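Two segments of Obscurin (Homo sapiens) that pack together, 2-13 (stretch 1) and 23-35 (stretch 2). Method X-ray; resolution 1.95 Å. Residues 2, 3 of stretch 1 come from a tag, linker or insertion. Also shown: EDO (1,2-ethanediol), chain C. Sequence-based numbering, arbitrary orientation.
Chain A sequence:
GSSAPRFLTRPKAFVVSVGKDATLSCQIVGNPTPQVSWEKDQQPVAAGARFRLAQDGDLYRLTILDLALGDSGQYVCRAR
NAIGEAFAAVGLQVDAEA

Stretch 1, residues 2-13: SSAPRFLTRPKA
Stretch 2 23-35: TLSCQIVGNPTPQ

How does stretch 2 begin its pairing? Already in a strand at Thr23, it stays extended through Asn31, with beta-region backbone angles such as phi/psi -130/137° at Ile28, antiparallel to stretch 1, which meets it in two ladders. Together the stretches bury 900 Å². In the first ladder, Leu24 (m, chi2 p) faces Ala13, whose small CB lies 3.8 Å from Leu24 CD1 across a non-hydrogen-bonded pair with CA atoms 4.4 Å apart. Ser25 (p) pairs with Lys12 (CA-CA 5.5 Å): Lys12 N donates to Ser25 O at 2.9 Å, and Ser25 N to Lys12 O at 3.0 Å.

What fills the space where stretch 1 loops between ladders? Cys26 (p) turns its CB toward stretch 1; its SG sits 3.6 Å from Phe7 CE1, at the ring edge, while its CB is 4.2 Å from Pro11 CB. Both neighbours are buried and apolar, which suits the weakly polar sulfur. Gln27 (t, t) lies extended, its CD 3.8 Å from Leu8 CD1, and its backbone O accepts from Leu8 N at 2.9 Å.

How does the second ladder hold? Phe7 (m, chi2 -90°) and Ile28 (m, t) form a non-hydrogen-bonded pair, CA-CA 4.6 Å, and Phe7 CD1 packs 3.7 Å from Ile28 CG1; branched, apolar Ile28 suits this buried place beside the ring. On the other face, Val29 (m) places CG1 3.7 Å from Leu8 CD1. Arg6 N donates to Val29 O at 2.8 Å, and Val29 N to Arg6 O at 3.0 Å.

Why is the end irregular? A beta bulge shifts the register by one between Arg6 and Ser3. Gly30 (phi/psi 178/157°) lies there, its CA 4.2 Å from Pro5 CA; an ideal CB would come within a tight 3.3 Å of Pro5 CA. Asn31 (t) then exchanges hydrogen bonds with tag-derived Ser3: Ser3 N to Asn31 O, 2.7 Å, and Asn31 N to Ser3 O, 3.0 Å. After the cis peptide before Pro32, Pro34 CB meets Pro5 CG at 4.0 Å.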

# COMPACT_ATOMS: atom_id res chain seq x y z
N SER A 2 3.89 -20.64 -5.90
CA SER A 2 3.79 -21.17 -4.55
C SER A 2 3.51 -20.17 -3.40
O SER A 2 2.91 -20.59 -2.41
CB SER A 2 4.90 -22.20 -4.24
OG SER A 2 6.06 -21.64 -3.64
N SER A 3 3.83 -18.84 -3.54
CA SER A 3 3.50 -17.87 -2.48
C SER A 3 3.18 -16.46 -2.99
O SER A 3 3.90 -15.93 -3.84
CB SER A 3 4.54 -17.86 -1.35
OG SER A 3 5.76 -17.27 -1.76
N ALA A 4 2.08 -15.87 -2.47
CA ALA A 4 1.58 -14.56 -2.89
C ALA A 4 2.56 -13.45 -2.50
O ALA A 4 3.21 -13.57 -1.46
CB ALA A 4 0.22 -14.29 -2.25
N PRO A 5 2.63 -12.33 -3.26
CA PRO A 5 3.58 -11.28 -2.92
C PRO A 5 3.32 -10.63 -1.59
O PRO A 5 2.18 -10.58 -1.14
CB PRO A 5 3.46 -10.28 -4.08
CG PRO A 5 2.85 -11.06 -5.20
CD PRO A 5 1.91 -12.01 -4.51
N ARG A 6 4.41 -10.15 -0.97
CA ARG A 6 4.37 -9.49 0.32
C ARG A 6 5.37 -8.35 0.40
O ARG A 6 6.51 -8.51 -0.03
CB ARG A 6 4.65 -10.52 1.46
CG ARG A 6 4.58 -9.90 2.85
CD ARG A 6 5.48 -10.56 3.89
NE ARG A 6 4.83 -11.70 4.53
CZ ARG A 6 3.81 -11.62 5.37
NH1 ARG A 6 3.27 -10.44 5.66
NH2 ARG A 6 3.30 -12.71 5.92
N PHE A 7 4.97 -7.21 0.96
CA PHE A 7 5.86 -6.10 1.25
C PHE A 7 6.52 -6.40 2.60
O PHE A 7 5.83 -6.48 3.61
CB PHE A 7 5.08 -4.79 1.33
CG PHE A 7 4.64 -4.23 0.00
CD1 PHE A 7 5.45 -3.37 -0.71
CD2 PHE A 7 3.40 -4.57 -0.53
CE1 PHE A 7 5.03 -2.82 -1.92
CE2 PHE A 7 2.98 -4.04 -1.76
CZ PHE A 7 3.81 -3.20 -2.46
N LEU A 8 7.83 -6.66 2.59
CA LEU A 8 8.60 -6.90 3.81
C LEU A 8 8.71 -5.60 4.63
O LEU A 8 8.68 -5.64 5.85
CB LEU A 8 10.00 -7.44 3.49
CG LEU A 8 10.14 -8.92 3.08
CD1 LEU A 8 11.53 -9.19 2.53
CD2 LEU A 8 9.90 -9.85 4.24
N THR A 9 8.84 -4.43 3.95
CA THR A 9 8.92 -3.12 4.62
C THR A 9 7.97 -2.09 3.98
O THR A 9 7.62 -2.21 2.81
CB THR A 9 10.38 -2.58 4.68
OG1 THR A 9 10.95 -2.54 3.37
CG2 THR A 9 11.27 -3.37 5.63
N ARG A 10 7.57 -1.08 4.73
CA ARG A 10 6.69 -0.02 4.24
C ARG A 10 7.29 0.70 3.02
O ARG A 10 8.51 0.92 3.00
CB ARG A 10 6.36 0.98 5.37
CG ARG A 10 7.54 1.46 6.21
CD ARG A 10 7.36 2.90 6.68
NE ARG A 10 7.01 3.79 5.57
CZ ARG A 10 6.50 5.01 5.70
NH1 ARG A 10 6.28 5.52 6.91
NH2 ARG A 10 6.19 5.72 4.62
N PRO A 11 6.48 1.07 1.98
CA PRO A 11 7.06 1.83 0.85
C PRO A 11 7.50 3.18 1.38
O PRO A 11 6.88 3.73 2.30
CB PRO A 11 5.90 1.97 -0.13
CG PRO A 11 4.66 1.81 0.71
CD PRO A 11 5.01 0.93 1.86
N LYS A 12 8.64 3.67 0.91
CA LYS A 12 9.15 4.92 1.46
C LYS A 12 9.47 5.92 0.37
O LYS A 12 10.01 5.52 -0.66
CB LYS A 12 10.40 4.64 2.30
CG LYS A 12 10.15 3.83 3.57
CD LYS A 12 11.44 3.23 4.13
CE LYS A 12 11.14 2.39 5.34
NZ LYS A 12 12.11 1.27 5.48
N ALA A 13 9.21 7.20 0.62
CA ALA A 13 9.55 8.27 -0.32
C ALA A 13 10.61 9.16 0.31
O ALA A 13 10.41 9.72 1.39
CB ALA A 13 8.31 9.08 -0.70
N THR A 23 13.26 9.66 -4.45
CA THR A 23 13.38 8.23 -4.68
C THR A 23 12.39 7.54 -3.78
O THR A 23 12.21 7.92 -2.62
CB THR A 23 14.83 7.70 -4.69
OG1 THR A 23 14.82 6.38 -5.19
CG2 THR A 23 15.48 7.72 -3.34
N LEU A 24 11.70 6.58 -4.37
CA LEU A 24 10.65 5.77 -3.77
C LEU A 24 11.13 4.34 -3.84
O LEU A 24 11.56 3.88 -4.89
CB LEU A 24 9.34 5.95 -4.59
CG LEU A 24 8.43 7.20 -4.27
CD1 LEU A 24 9.16 8.54 -4.40
CD2 LEU A 24 7.22 7.22 -5.15
N SER A 25 11.09 3.63 -2.71
CA SER A 25 11.54 2.24 -2.68
C SER A 25 10.77 1.38 -1.71
O SER A 25 10.15 1.88 -0.75
CB SER A 25 13.04 2.16 -2.34
OG SER A 25 13.23 2.56 -1.00
N CYS A 26 10.80 0.07 -1.96
CA CYS A 26 10.23 -0.96 -1.09
C CYS A 26 10.83 -2.32 -1.36
O CYS A 26 11.39 -2.57 -2.42
CB CYS A 26 8.71 -0.98 -1.16
SG CYS A 26 8.08 -1.12 -2.83
N GLN A 27 10.69 -3.20 -0.38
CA GLN A 27 11.20 -4.54 -0.41
C GLN A 27 10.02 -5.47 -0.55
O GLN A 27 9.09 -5.43 0.26
CB GLN A 27 11.98 -4.82 0.87
CG GLN A 27 12.80 -6.09 0.76
CD GLN A 27 13.78 -6.24 1.88
OE1 GLN A 27 13.66 -5.61 2.94
NE2 GLN A 27 14.77 -7.08 1.67
N ILE A 28 10.02 -6.26 -1.63
CA ILE A 28 8.91 -7.16 -1.98
C ILE A 28 9.42 -8.58 -2.27
O ILE A 28 10.37 -8.73 -3.02
CB ILE A 28 8.14 -6.60 -3.24
CG1 ILE A 28 7.63 -5.15 -3.05
CG2 ILE A 28 7.01 -7.54 -3.65
CD1 ILE A 28 7.37 -4.38 -4.36
N VAL A 29 8.72 -9.61 -1.76
CA VAL A 29 9.05 -11.02 -2.00
C VAL A 29 7.80 -11.75 -2.48
O VAL A 29 6.69 -11.31 -2.20
CB VAL A 29 9.71 -11.74 -0.78
CG1 VAL A 29 11.13 -11.23 -0.51
CG2 VAL A 29 8.83 -11.67 0.47
N GLY A 30 8.01 -12.86 -3.19
CA GLY A 30 6.95 -13.70 -3.71
C GLY A 30 7.53 -14.84 -4.50
O GLY A 30 8.67 -14.76 -4.95
N ASN A 31 6.76 -15.93 -4.64
CA ASN A 31 7.22 -17.09 -5.39
C ASN A 31 6.11 -17.58 -6.33
O ASN A 31 5.08 -18.04 -5.83
CB ASN A 31 7.74 -18.18 -4.44
CG ASN A 31 8.38 -19.37 -5.12
OD1 ASN A 31 8.84 -19.30 -6.26
ND2 ASN A 31 8.44 -20.48 -4.40
N PRO A 32 6.21 -17.39 -7.67
CA PRO A 32 7.34 -16.84 -8.46
C PRO A 32 7.63 -15.35 -8.20
O PRO A 32 6.80 -14.65 -7.61
CB PRO A 32 6.87 -17.03 -9.92
CG PRO A 32 5.85 -18.13 -9.85
CD PRO A 32 5.13 -17.84 -8.57
N THR A 33 8.83 -14.88 -8.59
CA THR A 33 9.24 -13.49 -8.41
C THR A 33 8.20 -12.55 -9.04
O THR A 33 7.84 -12.75 -10.21
CB THR A 33 10.67 -13.25 -8.93
OG1 THR A 33 11.55 -14.10 -8.22
CG2 THR A 33 11.11 -11.82 -8.73
N PRO A 34 7.64 -11.60 -8.26
CA PRO A 34 6.53 -10.80 -8.80
C PRO A 34 6.96 -9.72 -9.78
O PRO A 34 8.06 -9.20 -9.66
CB PRO A 34 5.91 -10.15 -7.55
CG PRO A 34 7.02 -10.11 -6.54
CD PRO A 34 7.88 -11.31 -6.82
N GLN A 35 6.05 -9.38 -10.70
CA GLN A 35 6.18 -8.28 -11.64
C GLN A 35 5.78 -7.05 -10.80
O GLN A 35 4.70 -7.04 -10.19
CB GLN A 35 5.19 -8.49 -12.80
CG GLN A 35 5.27 -7.44 -13.92
CD GLN A 35 4.30 -7.71 -15.04
OE1 GLN A 35 4.07 -8.85 -15.46
NE2 GLN A 35 3.73 -6.65 -15.60
C1 EDO C . 8.34 8.34 3.81
O1 EDO C . 7.21 8.22 2.97
C2 EDO C . 8.63 9.83 4.09
O2 EDO C . 7.52 10.41 4.74